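PDB 2C1D: SOXX from Paracoccus pantotrophus, which forms with SoxA the haem enzyme SoxXA, which initiates chemotrophic sulfur oxidation, and as its monohaem cytochrome c subunit probably carries electrons. Local coordinates for the interface of chains B and A. Sequence-based numbering; all coordinates share one arbitrary frame. Chains: chain A, SOXX; chain B, SOXA.

Contact 1: the interface of chains B and A. Residues chain B 183, 187, 190-192, 197; chain A 44, 58-59, 90.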
loop_
_atom_site.group_PDB
_atom_site.type_symbol
_atom_site.label_atom_id
_atom_site.label_comp_id
_atom_site.label_asym_id
_atom_site.label_seq_id
_atom_site.Cartn_x
_atom_site.Cartn_y
_atom_site.Cartn_z
ATOM N N CYS B 183 7.407 4.250 0.597
ATOM C CA CYS B 183 7.493 2.987 -0.115
ATOM C C CYS B 183 7.267 3.098 -1.625
ATOM O O CYS B 183 8.109 2.642 -2.410
ATOM C CB CYS B 183 6.520 1.998 0.495
ATOM S SG CYS B 183 7.034 1.558 2.161
ATOM N N ASN B 187 10.845 4.378 -3.137
ATOM C CA ASN B 187 11.409 3.046 -3.282
ATOM C C ASN B 187 10.774 2.145 -4.351
ATOM O O ASN B 187 11.005 0.942 -4.345
ATOM C CB ASN B 187 11.431 2.330 -1.928
ATOM C CG ASN B 187 12.527 2.834 -1.030
ATOM O OD1 ASN B 187 13.706 2.563 -1.271
ATOM N ND2 ASN B 187 12.156 3.603 -0.013
ATOM N N ASN B 190 12.397 -1.157 -5.999
ATOM C CA ASN B 190 13.178 -1.913 -5.028
ATOM C C ASN B 190 12.407 -3.090 -4.465
ATOM O O ASN B 190 11.191 -3.197 -4.658
ATOM C CB ASN B 190 13.671 -0.982 -3.914
ATOM C CG ASN B 190 14.722 0.046 -4.431
ATOM O OD1 ASN B 190 15.418 -0.207 -5.425
ATOM N ND2 ASN B 190 14.848 1.165 -3.745
ATOM N N MET B 191 13.140 -3.979 -3.787
ATOM C CA MET B 191 12.567 -5.126 -3.117
ATOM C C MET B 191 12.449 -4.810 -1.638
ATOM O O MET B 191 13.432 -4.428 -0.994
ATOM C CB MET B 191 13.449 -6.355 -3.311
ATOM C CG MET B 191 13.603 -6.817 -4.747
ATOM S SD MET B 191 12.069 -7.210 -5.608
ATOM C CE MET B 191 11.482 -8.592 -4.673
ATOM N N ILE B 192 11.235 -4.921 -1.111
ATOM C CA ILE B 192 11.033 -4.961 0.317
ATOM C C ILE B 192 10.666 -6.395 0.657
ATOM O O ILE B 192 9.581 -6.881 0.325
ATOM C CB ILE B 192 10.005 -3.855 0.783
ATOM C CG1 ILE B 192 10.069 -3.641 2.294
ATOM C CG2 ILE B 192 8.574 -4.145 0.343
ATOM C CD1 ILE B 192 9.788 -2.193 2.665
ATOM N N LEU B 197 8.356 -3.411 -5.109
ATOM C CA LEU B 197 7.545 -2.250 -4.880
ATOM C C LEU B 197 7.142 -1.573 -6.186
ATOM O O LEU B 197 7.991 -1.250 -7.028
ATOM C CB LEU B 197 8.265 -1.234 -3.990
ATOM C CG LEU B 197 8.092 -1.460 -2.494
ATOM C CD1 LEU B 197 9.147 -0.677 -1.704
ATOM C CD2 LEU B 197 6.671 -1.128 -2.014
ATOM N N CYS A 44 14.855 -4.814 4.409
ATOM C CA CYS A 44 15.477 -3.689 3.712
ATOM C C CYS A 44 16.947 -3.884 3.322
ATOM O O CYS A 44 17.369 -3.322 2.306
ATOM C CB CYS A 44 15.346 -2.436 4.566
ATOM S SG CYS A 44 13.627 -1.962 4.801
ATOM N N THR A 58 16.380 -4.674 -1.035
ATOM C CA THR A 58 17.345 -3.813 -1.716
ATOM C C THR A 58 17.033 -2.363 -1.452
ATOM O O THR A 58 17.403 -1.491 -2.244
ATOM C CB THR A 58 17.344 -4.058 -3.246
ATOM O OG1 THR A 58 16.005 -3.974 -3.765
ATOM C CG2 THR A 58 17.799 -5.469 -3.570
ATOM N N ILE A 59 16.360 -2.096 -0.336
ATOM C CA ILE A 59 16.027 -0.732 0.064
ATOM C C ILE A 59 17.307 0.041 0.440
ATOM O O ILE A 59 17.464 1.226 0.119
ATOM C CB ILE A 59 15.073 -0.775 1.270
ATOM C CG1 ILE A 59 13.724 -1.433 0.902
ATOM C CG2 ILE A 59 14.874 0.617 1.915
ATOM C CD1 ILE A 59 12.904 -0.725 -0.157
ATOM N N PHE A 90 14.181 6.384 6.210
ATOM C CA PHE A 90 13.087 5.419 6.062
ATOM C C PHE A 90 13.256 4.328 7.122
ATOM O O PHE A 90 12.285 3.712 7.539
ATOM C CB PHE A 90 13.124 4.865 4.616
ATOM C CG PHE A 90 12.106 3.798 4.299
ATOM C CD1 PHE A 90 10.773 3.897 4.713
ATOM C CD2 PHE A 90 12.483 2.703 3.535
ATOM C CE1 PHE A 90 9.842 2.892 4.372
ATOM C CE2 PHE A 90 11.558 1.680 3.218
ATOM C CZ PHE A 90 10.231 1.799 3.626
#

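Contact 2: the interface of chains B and A. Residues chain B 171-174, 230-231; chain A 100-103.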
loop_
_atom_site.group_PDB
_atom_site.type_symbol
_atom_site.label_atom_id
_atom_site.label_comp_id
_atom_site.label_asym_id
_atom_site.label_seq_id
_atom_site.Cartn_x
_atom_site.Cartn_y
_atom_site.Cartn_z
ATOM N N THR B 171 1.930 11.596 4.907
ATOM C CA THR B 171 2.015 11.524 6.381
ATOM C C THR B 171 2.642 10.223 6.802
ATOM O O THR B 171 2.268 9.155 6.316
ATOM C CB THR B 171 0.630 11.691 7.012
ATOM O OG1 THR B 171 0.176 13.018 6.783
ATOM C CG2 THR B 171 0.687 11.601 8.569
ATOM N N ARG B 172 3.603 10.299 7.716
ATOM C CA ARG B 172 4.365 9.118 8.073
ATOM C C ARG B 172 3.717 8.529 9.298
ATOM O O ARG B 172 3.937 9.007 10.410
ATOM C CB ARG B 172 5.820 9.469 8.321
ATOM C CG ARG B 172 6.514 9.957 7.055
ATOM C CD ARG B 172 7.937 10.340 7.242
ATOM N NE ARG B 172 8.736 9.155 7.515
ATOM C CZ ARG B 172 10.029 9.063 7.357
ATOM N NH1 ARG B 172 10.741 10.099 6.892
ATOM N NH2 ARG B 172 10.625 7.914 7.648
ATOM N N TYR B 173 2.860 7.544 9.071
ATOM C CA TYR B 173 2.066 6.930 10.119
ATOM C C TYR B 173 2.766 5.851 10.960
ATOM O O TYR B 173 3.752 5.219 10.550
ATOM C CB TYR B 173 0.806 6.331 9.511
ATOM C CG TYR B 173 -0.150 7.361 8.927
ATOM C CD1 TYR B 173 -0.378 7.446 7.545
ATOM C CD2 TYR B 173 -0.837 8.247 9.755
ATOM C CE1 TYR B 173 -1.260 8.369 7.025
ATOM C CE2 TYR B 173 -1.715 9.186 9.239
ATOM C CZ TYR B 173 -1.916 9.257 7.878
ATOM O OH TYR B 173 -2.809 10.197 7.396
ATOM N N GLY B 174 2.200 5.634 12.140
ATOM C CA GLY B 174 2.479 4.449 12.922
ATOM C C GLY B 174 3.797 4.489 13.657
ATOM O O GLY B 174 4.567 5.468 13.543
ATOM N N ARG B 230 2.239 -0.140 11.678
ATOM C CA ARG B 230 1.964 -0.167 13.115
ATOM C C ARG B 230 1.200 1.086 13.559
ATOM O O ARG B 230 1.616 1.794 14.507
ATOM C CB ARG B 230 3.230 -0.350 13.950
ATOM C CG ARG B 230 3.992 -1.636 13.657
ATOM C CD ARG B 230 5.300 -1.769 14.413
ATOM N NE ARG B 230 5.043 -2.382 15.696
ATOM C CZ ARG B 230 5.345 -3.626 16.033
ATOM N NH1 ARG B 230 6.034 -4.423 15.234
ATOM N NH2 ARG B 230 5.016 -4.042 17.237
ATOM N N ALA B 231 0.085 1.333 12.873
ATOM C CA ALA B 231 -0.794 2.488 13.126
ATOM C C ALA B 231 -2.235 2.081 13.366
ATOM O O ALA B 231 -2.673 0.989 12.971
ATOM C CB ALA B 231 -0.795 3.463 11.938
ATOM N N PHE A 100 4.406 9.572 17.666
ATOM C CA PHE A 100 3.909 9.010 16.400
ATOM C C PHE A 100 2.603 9.644 15.976
ATOM O O PHE A 100 1.871 10.253 16.785
ATOM C CB PHE A 100 3.707 7.494 16.531
ATOM C CG PHE A 100 4.922 6.775 16.977
ATOM C CD1 PHE A 100 4.904 5.989 18.131
ATOM C CD2 PHE A 100 6.092 6.867 16.251
ATOM C CE1 PHE A 100 6.039 5.326 18.554
ATOM C CE2 PHE A 100 7.232 6.208 16.661
ATOM C CZ PHE A 100 7.221 5.451 17.824
ATOM N N VAL A 101 2.315 9.501 14.685
ATOM C CA VAL A 101 1.055 9.900 14.128
ATOM C C VAL A 101 0.164 8.657 13.981
ATOM O O VAL A 101 0.547 7.671 13.323
ATOM C CB VAL A 101 1.232 10.607 12.769
ATOM C CG1 VAL A 101 -0.069 11.211 12.328
ATOM C CG2 VAL A 101 2.334 11.676 12.843
ATOM N N ARG A 102 -0.997 8.696 14.622
ATOM C CA ARG A 102 -1.906 7.559 14.703
ATOM C C ARG A 102 -1.196 6.325 15.229
ATOM O O ARG A 102 -1.111 5.297 14.543
ATOM C CB ARG A 102 -2.532 7.274 13.342
ATOM C CG ARG A 102 -3.379 8.417 12.785
ATOM C CD ARG A 102 -4.194 8.025 11.560
ATOM N NE ARG A 102 -5.314 7.109 11.836
ATOM C CZ ARG A 102 -6.562 7.474 12.115
ATOM N NH1 ARG A 102 -7.475 6.555 12.342
ATOM N NH2 ARG A 102 -6.920 8.738 12.159
ATOM N N PRO A 103 -0.653 6.401 16.448
ATOM C CA PRO A 103 0.068 5.253 16.988
ATOM C C PRO A 103 -0.860 4.053 17.063
ATOM O O PRO A 103 -2.042 4.172 17.482
ATOM C CB PRO A 103 0.527 5.728 18.384
ATOM C CG PRO A 103 -0.408 6.824 18.748
ATOM C CD PRO A 103 -0.712 7.515 17.417
HETATM O O HOH W 1 4.229 8.065 13.025
#

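Contact 3: the interface of chains B and A. Residues chain B 191-193; chain A 36, 40, 42-43, 54-57.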
loop_
_atom_site.group_PDB
_atom_site.type_symbol
_atom_site.label_atom_id
_atom_site.label_comp_id
_atom_site.label_asym_id
_atom_site.label_seq_id
_atom_site.Cartn_x
_atom_site.Cartn_y
_atom_site.Cartn_z
ATOM N N MET B 191 13.140 -3.979 -3.787
ATOM C CA MET B 191 12.567 -5.126 -3.117
ATOM C C MET B 191 12.449 -4.810 -1.638
ATOM O O MET B 191 13.432 -4.428 -0.994
ATOM C CB MET B 191 13.449 -6.355 -3.311
ATOM C CG MET B 191 13.603 -6.817 -4.747
ATOM S SD MET B 191 12.069 -7.210 -5.608
ATOM C CE MET B 191 11.482 -8.592 -4.673
ATOM N N ILE B 192 11.235 -4.921 -1.111
ATOM C CA ILE B 192 11.033 -4.961 0.317
ATOM C C ILE B 192 10.666 -6.395 0.657
ATOM O O ILE B 192 9.581 -6.881 0.325
ATOM C CB ILE B 192 10.005 -3.855 0.783
ATOM C CG1 ILE B 192 10.069 -3.641 2.294
ATOM C CG2 ILE B 192 8.574 -4.145 0.343
ATOM C CD1 ILE B 192 9.788 -2.193 2.665
ATOM N N ARG B 193 11.613 -7.061 1.314
ATOM C CA ARG B 193 11.682 -8.500 1.390
ATOM C C ARG B 193 11.310 -9.111 0.006
ATOM O O ARG B 193 11.934 -8.749 -0.995
ATOM C CB ARG B 193 10.867 -9.036 2.595
ATOM C CG ARG B 193 11.330 -10.421 3.081
ATOM C CD ARG B 193 12.692 -10.395 3.765
ATOM N NE ARG B 193 13.271 -11.724 3.988
ATOM C CZ ARG B 193 13.020 -12.484 5.061
ATOM N NH1 ARG B 193 12.215 -12.060 6.002
ATOM N NH2 ARG B 193 13.598 -13.675 5.197
ATOM N N ASN A 36 10.822 -11.779 11.317
ATOM C CA ASN A 36 9.935 -10.725 10.812
ATOM C C ASN A 36 9.320 -9.803 11.883
ATOM O O ASN A 36 9.160 -8.606 11.676
ATOM C CB ASN A 36 8.821 -11.335 9.944
ATOM C CG ASN A 36 9.365 -12.090 8.729
ATOM O OD1 ASN A 36 10.571 -12.147 8.502
ATOM N ND2 ASN A 36 8.467 -12.710 7.969
ATOM N N ASN A 40 13.600 -7.578 11.709
ATOM C CA ASN A 40 13.156 -7.604 10.318
ATOM C C ASN A 40 14.099 -6.801 9.415
ATOM O O ASN A 40 13.669 -6.200 8.429
ATOM C CB ASN A 40 11.712 -7.096 10.228
ATOM C CG ASN A 40 11.021 -7.486 8.925
ATOM O OD1 ASN A 40 11.332 -8.509 8.312
ATOM N ND2 ASN A 40 10.062 -6.673 8.512
ATOM N N VAL A 42 16.438 -7.660 7.379
ATOM C CA VAL A 42 16.568 -8.212 6.046
ATOM C C VAL A 42 15.427 -7.848 5.102
ATOM O O VAL A 42 15.542 -8.116 3.903
ATOM C CB VAL A 42 16.771 -9.757 6.055
ATOM C CG1 VAL A 42 18.108 -10.132 6.710
ATOM C CG2 VAL A 42 15.636 -10.469 6.740
ATOM N N ALA A 43 14.360 -7.206 5.591
ATOM C CA ALA A 43 13.330 -6.687 4.691
ATOM C C ALA A 43 13.914 -5.576 3.842
ATOM O O ALA A 43 13.526 -5.419 2.697
ATOM C CB ALA A 43 12.088 -6.170 5.433
ATOM N N GLU A 54 16.417 -15.867 2.949
ATOM C CA GLU A 54 15.891 -15.710 1.621
ATOM C C GLU A 54 15.177 -14.361 1.479
ATOM O O GLU A 54 14.796 -13.731 2.465
ATOM C CB GLU A 54 15.055 -16.944 1.248
ATOM C CG GLU A 54 13.739 -17.088 1.967
ATOM C CD GLU A 54 13.048 -18.408 1.658
ATOM O OE1 GLU A 54 12.134 -18.781 2.440
ATOM O OE2 GLU A 54 13.429 -19.070 0.653
ATOM N N PHE A 55 15.072 -13.908 0.227
ATOM C CA PHE A 55 14.439 -12.650 -0.149
ATOM C C PHE A 55 14.880 -11.408 0.627
ATOM O O PHE A 55 14.054 -10.624 1.074
ATOM C CB PHE A 55 12.923 -12.809 -0.152
ATOM C CG PHE A 55 12.445 -13.935 -1.036
ATOM C CD1 PHE A 55 11.885 -15.078 -0.491
ATOM C CD2 PHE A 55 12.558 -13.844 -2.412
ATOM C CE1 PHE A 55 11.455 -16.127 -1.319
ATOM C CE2 PHE A 55 12.128 -14.879 -3.247
ATOM C CZ PHE A 55 11.577 -16.020 -2.692
ATOM N N PRO A 56 16.188 -11.180 0.715
ATOM C CA PRO A 56 16.700 -9.939 1.328
ATOM C C PRO A 56 16.321 -8.742 0.478
ATOM O O PRO A 56 16.296 -8.852 -0.744
ATOM C CB PRO A 56 18.208 -10.135 1.319
ATOM C CG PRO A 56 18.438 -11.102 0.183
ATOM C CD PRO A 56 17.278 -12.039 0.210
ATOM N N GLY A 57 16.028 -7.612 1.110
ATOM C CA GLY A 57 15.580 -6.440 0.392
ATOM C C GLY A 57 16.727 -5.687 -0.253
ATOM O O GLY A 57 17.894 -6.017 -0.022
HETATM O O HOH W 2 14.091 -9.915 -2.140
HETATM O O HOH W 3 10.448 -9.629 6.070
#

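Contact 4: the interface of chains B and A. Residues chain B 172, 175-178; chain A 83, 90, 92, 100, 119.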
loop_
_atom_site.group_PDB
_atom_site.type_symbol
_atom_site.label_atom_id
_atom_site.label_comp_id
_atom_site.label_asym_id
_atom_site.label_seq_id
_atom_site.Cartn_x
_atom_site.Cartn_y
_atom_site.Cartn_z
ATOM N N ARG B 172 3.603 10.299 7.716
ATOM C CA ARG B 172 4.365 9.118 8.073
ATOM C C ARG B 172 3.717 8.529 9.298
ATOM O O ARG B 172 3.937 9.007 10.410
ATOM C CB ARG B 172 5.820 9.469 8.321
ATOM C CG ARG B 172 6.514 9.957 7.055
ATOM C CD ARG B 172 7.937 10.340 7.242
ATOM N NE ARG B 172 8.736 9.155 7.515
ATOM C CZ ARG B 172 10.029 9.063 7.357
ATOM N NH1 ARG B 172 10.741 10.099 6.892
ATOM N NH2 ARG B 172 10.625 7.914 7.648
ATOM N N GLN B 175 4.065 3.412 14.401
ATOM C CA GLN B 175 5.321 3.256 15.118
ATOM C C GLN B 175 6.476 3.141 14.121
ATOM O O GLN B 175 7.570 3.597 14.401
ATOM C CB GLN B 175 5.273 2.064 16.085
ATOM C CG GLN B 175 6.531 1.931 16.943
ATOM C CD GLN B 175 6.372 0.949 18.079
ATOM O OE1 GLN B 175 5.627 -0.018 17.956
ATOM N NE2 GLN B 175 7.035 1.221 19.213
ATOM N N LEU B 176 6.197 2.607 12.925
ATOM C CA LEU B 176 7.190 2.512 11.863
ATOM C C LEU B 176 7.490 3.818 11.120
ATOM O O LEU B 176 8.477 3.872 10.389
ATOM C CB LEU B 176 6.790 1.421 10.846
ATOM C CG LEU B 176 6.836 -0.011 11.372
ATOM C CD1 LEU B 176 6.362 -1.082 10.331
ATOM C CD2 LEU B 176 8.229 -0.336 11.883
ATOM N N GLU B 177 6.638 4.833 11.298
ATOM C CA GLU B 177 6.823 6.167 10.755
ATOM C C GLU B 177 7.019 6.140 9.233
ATOM O O GLU B 177 8.043 6.582 8.717
ATOM C CB GLU B 177 7.963 6.887 11.476
ATOM C CG GLU B 177 7.678 7.081 12.976
ATOM C CD GLU B 177 8.721 7.953 13.675
ATOM O OE1 GLU B 177 9.646 7.409 14.328
ATOM O OE2 GLU B 177 8.606 9.183 13.543
ATOM N N MET B 178 6.005 5.637 8.537
ATOM C CA MET B 178 6.064 5.416 7.102
ATOM C C MET B 178 4.825 5.942 6.387
ATOM O O MET B 178 3.677 5.732 6.807
ATOM C CB MET B 178 6.251 3.926 6.810
ATOM C CG MET B 178 7.606 3.385 7.181
ATOM S SD MET B 178 7.762 1.579 7.023
ATOM C CE MET B 178 9.492 1.435 7.662
ATOM N N LYS A 83 17.106 7.684 12.950
ATOM C CA LYS A 83 16.780 9.084 12.677
ATOM C C LYS A 83 17.680 10.100 13.374
ATOM O O LYS A 83 17.691 11.271 12.987
ATOM C CB LYS A 83 15.331 9.381 13.065
ATOM C CG LYS A 83 14.285 8.778 12.112
ATOM C CD LYS A 83 13.609 7.529 12.684
ATOM C CE LYS A 83 12.279 7.201 11.983
ATOM N NZ LYS A 83 12.407 6.916 10.524
ATOM N N PHE A 90 14.181 6.384 6.210
ATOM C CA PHE A 90 13.087 5.419 6.062
ATOM C C PHE A 90 13.256 4.328 7.122
ATOM O O PHE A 90 12.285 3.712 7.539
ATOM C CB PHE A 90 13.124 4.865 4.616
ATOM C CG PHE A 90 12.106 3.798 4.299
ATOM C CD1 PHE A 90 10.773 3.897 4.713
ATOM C CD2 PHE A 90 12.483 2.703 3.535
ATOM C CE1 PHE A 90 9.842 2.892 4.372
ATOM C CE2 PHE A 90 11.558 1.680 3.218
ATOM C CZ PHE A 90 10.231 1.799 3.626
ATOM N N PRO A 92 13.094 2.621 10.386
ATOM C CA PRO A 92 12.330 2.923 11.590
ATOM C C PRO A 92 13.223 2.810 12.831
ATOM O O PRO A 92 14.287 2.213 12.772
ATOM C CB PRO A 92 11.228 1.860 11.577
ATOM C CG PRO A 92 11.900 0.646 10.893
ATOM C CD PRO A 92 12.822 1.265 9.869
ATOM N N PHE A 100 4.406 9.572 17.666
ATOM C CA PHE A 100 3.909 9.010 16.400
ATOM C C PHE A 100 2.603 9.644 15.976
ATOM O O PHE A 100 1.871 10.253 16.785
ATOM C CB PHE A 100 3.707 7.494 16.531
ATOM C CG PHE A 100 4.922 6.775 16.977
ATOM C CD1 PHE A 100 4.904 5.989 18.131
ATOM C CD2 PHE A 100 6.092 6.867 16.251
ATOM C CE1 PHE A 100 6.039 5.326 18.554
ATOM C CE2 PHE A 100 7.232 6.208 16.661
ATOM C CZ PHE A 100 7.221 5.451 17.824
ATOM N N ILE A 119 9.816 -1.518 19.575
ATOM C CA ILE A 119 9.765 -2.686 18.698
ATOM C C ILE A 119 10.733 -3.775 19.189
ATOM O O ILE A 119 10.409 -4.954 19.213
ATOM C CB ILE A 119 10.044 -2.279 17.217
ATOM C CG1 ILE A 119 8.963 -1.286 16.728
ATOM C CG2 ILE A 119 10.163 -3.551 16.318
ATOM C CD1 ILE A 119 9.362 -0.529 15.464
HETATM O O HOH W 4 10.728 5.086 9.275
#

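Contact 1: the interface of chains B and A
The backbone N of B:Met191 donates to the side-chain hydroxyl OG1 of A:Thr58 over 2.9 Å, a nearly straight bond with 168° at the hydrogen. A:Thr58 returns a bond of 3.0 Å from its own N to B:Met191 O, so one threonine reads both polar groups of one methionine backbone. The hydroxyl reaches the amide because OG1 stands between the backbone N and the carbonyl carbon (chi1 52°), and the threonine side chain runs alongside that of B:Met191, in the same direction. Next along the chain, A:Ile59 sends its CD1 methyl into chain B. A:Ile59 CD1 lies 3.7 Å from B:Asn187 CG, the two side chains crossing at about a right angle, and it also touches B:Asn190 CB and B:Leu197 CD1. The amide of B:Asn187 is held from turning by B:Asn190, whose ND2 gives a 3.1 Å bond to B:Asn187 OD1 on a carbonyl lone pair. A:Phe90, with CG anti to the backbone N (chi1 177°), brings its ring tip to tip with B:Asn187 ND2, and its CZ lies 3.5 Å from the thioether sulfur SG of B:Cys183. That cysteine and A:Cys44 each bind a haem c covalently, the latter within the CXXCH motif of SoxX. B:Cys183 belongs to helix 180-184 and B:Met191 to the short strand 191-192, whereas A:Thr58, A:Ile59 and A:Phe90 come from loops of the smaller subunit.

Contact 2: the interface of chains B and A
B:Gly174 N donates to A:Val101 O over 2.9 Å. Around this bond the packing is close: A:Val101 points its CG1 methyl, anti to the backbone N (chi1 -170°), at B:Thr171 CG2 and the CD2 rim of the B:Tyr173 ring. B:Thr171 CG2 also lies over one face of that ring, near its rim, while A:Val101 O sits at the ring's edge. The aliphatic part of A:Arg102 runs beside the tyrosine in the same direction, with CD 3.6 Å from B:Tyr173 CE2; the guanidinium stands nearly perpendicular to the ring. An alanine in place of B:Tyr173 would probably leave this arginine chain and the A:Val101 methyl without their aromatic partner and open a gap between the loops. The other flank of the valine backbone is looser and bridged by water. Water 1 lies 2.9 Å from A:Val101 N, and joins it to the carbonyls B:Arg172 O and B:Gly174 O, at 2.8 and 2.7 Å from its oxygen. The contact is a meeting of loops: chain B residues 171-174 directly follow helix 159-170, and B:Ala231, just beyond 3-10 helix 227-229, forms an antiparallel bridge with A:Pro103.

Contact 3: the interface of chains B and A
B:Arg193 lies between the CXXCH segment and the 54-57 loop of SoxX, and direct hydrogen bonds dominate its hold. The backbone N of B:Arg193 donates to A:Ala43 O at 2.9 Å. The side chain leaves with CG anti to the backbone N (chi1 -157°) and bends at chi2, which brings the guanidinium side-on to one carbonyl oxygen: NE and NH2 of B:Arg193 both bond A:Glu54 O, at 2.9 and 3.0 Å, close to the guanidinium plane. The carboxylate of A:Glu54 is not in contact with the arginine. NH1 makes a weak bond to A:Asn36 OD1, whose amide is turned about perpendicular to the guanidinium. Apolar packing covers a face, where A:Val42 CG2 sits over the centre of the guanidinium, 3.7 Å from CZ of B:Arg193. A leucine in place of B:Arg193 would probably leave the A:Glu54 carbonyl without its two donors and the A:Val42 methyl without the flat group it packs on. Waters add further links. Water 2 joins the carbonyls B:Arg193 O and A:Pro56 O, and water 3, in the guanidinium plane, lies 3.0 Å from B:Arg193 NH1 and 2.7 Å from A:Asn40 OD1.

Contact 4: the interface of chains B and A
B:Met178 meets A:Phe90 close to the CXXCH haem-binding segment of SoxA, a cytochrome c-type subunit. From CB its chain runs extended across the phenylalanine at about a right angle: CG and SD both touch A:Phe90 CE1, and B:Met178 CE lies 3.6 Å from A:Phe90 CE1, with A:Phe90 O and A:Pro92 CD also beside it. A:Pro92 packs its CB against B:Leu176 CD2 at 3.7 Å, the two side chains lying side by side, and A:Ile119 CD1 reaches that leucine methyl at about a right angle. The A:Phe100 ring is used on a face and at an edge. B:Gln175 CA sits over its centre, 3.7 Å from the ring centroid, as a CH-pi contact, while the carboxylate carbon CD of B:Glu177 lies at its edge. With CG anti to the backbone N (chi1 -175°), B:Gln175 stretches past A:Ile119, laying its amide carbon against CG1. B:Arg172 NE and NH2 grip B:Glu177 O side-on, at 2.9 and 3.1 Å, which probably helps to hold the chain B loop in shape. Water 4 gathers B:Leu176 O, B:Glu177 O, A:Phe90 O and the side-chain amine NZ of A:Lys83, 2.8 Å from the water. A:Lys83 NZ stands 3.5 Å from B:Arg172 NH2, a closeness of two basic groups that water 4 and B:Glu177, its OE1 4.7 Å from that NZ, may help to offset.

The four contacts form a band across the SoxA-SoxX heterodimer. Contacts 1 and 3 lie about 9 Å apart between C-alpha centres and share B:Met191 and B:Ile192 of strand 191-192. Contacts 2 and 4, about 7 Å apart, share B:Arg172 and A:Phe100. A:Phe90 ties the two halves together, belonging to contact 1 and contact 4, whose centres are about 15 Å apart; contacts 2 and 3 are the ends, about 22 Å apart. Haem-binding cysteines of both subunits take part in contact 1, so this band probably also fixes how the SoxX haem faces the nearby SoxA haem.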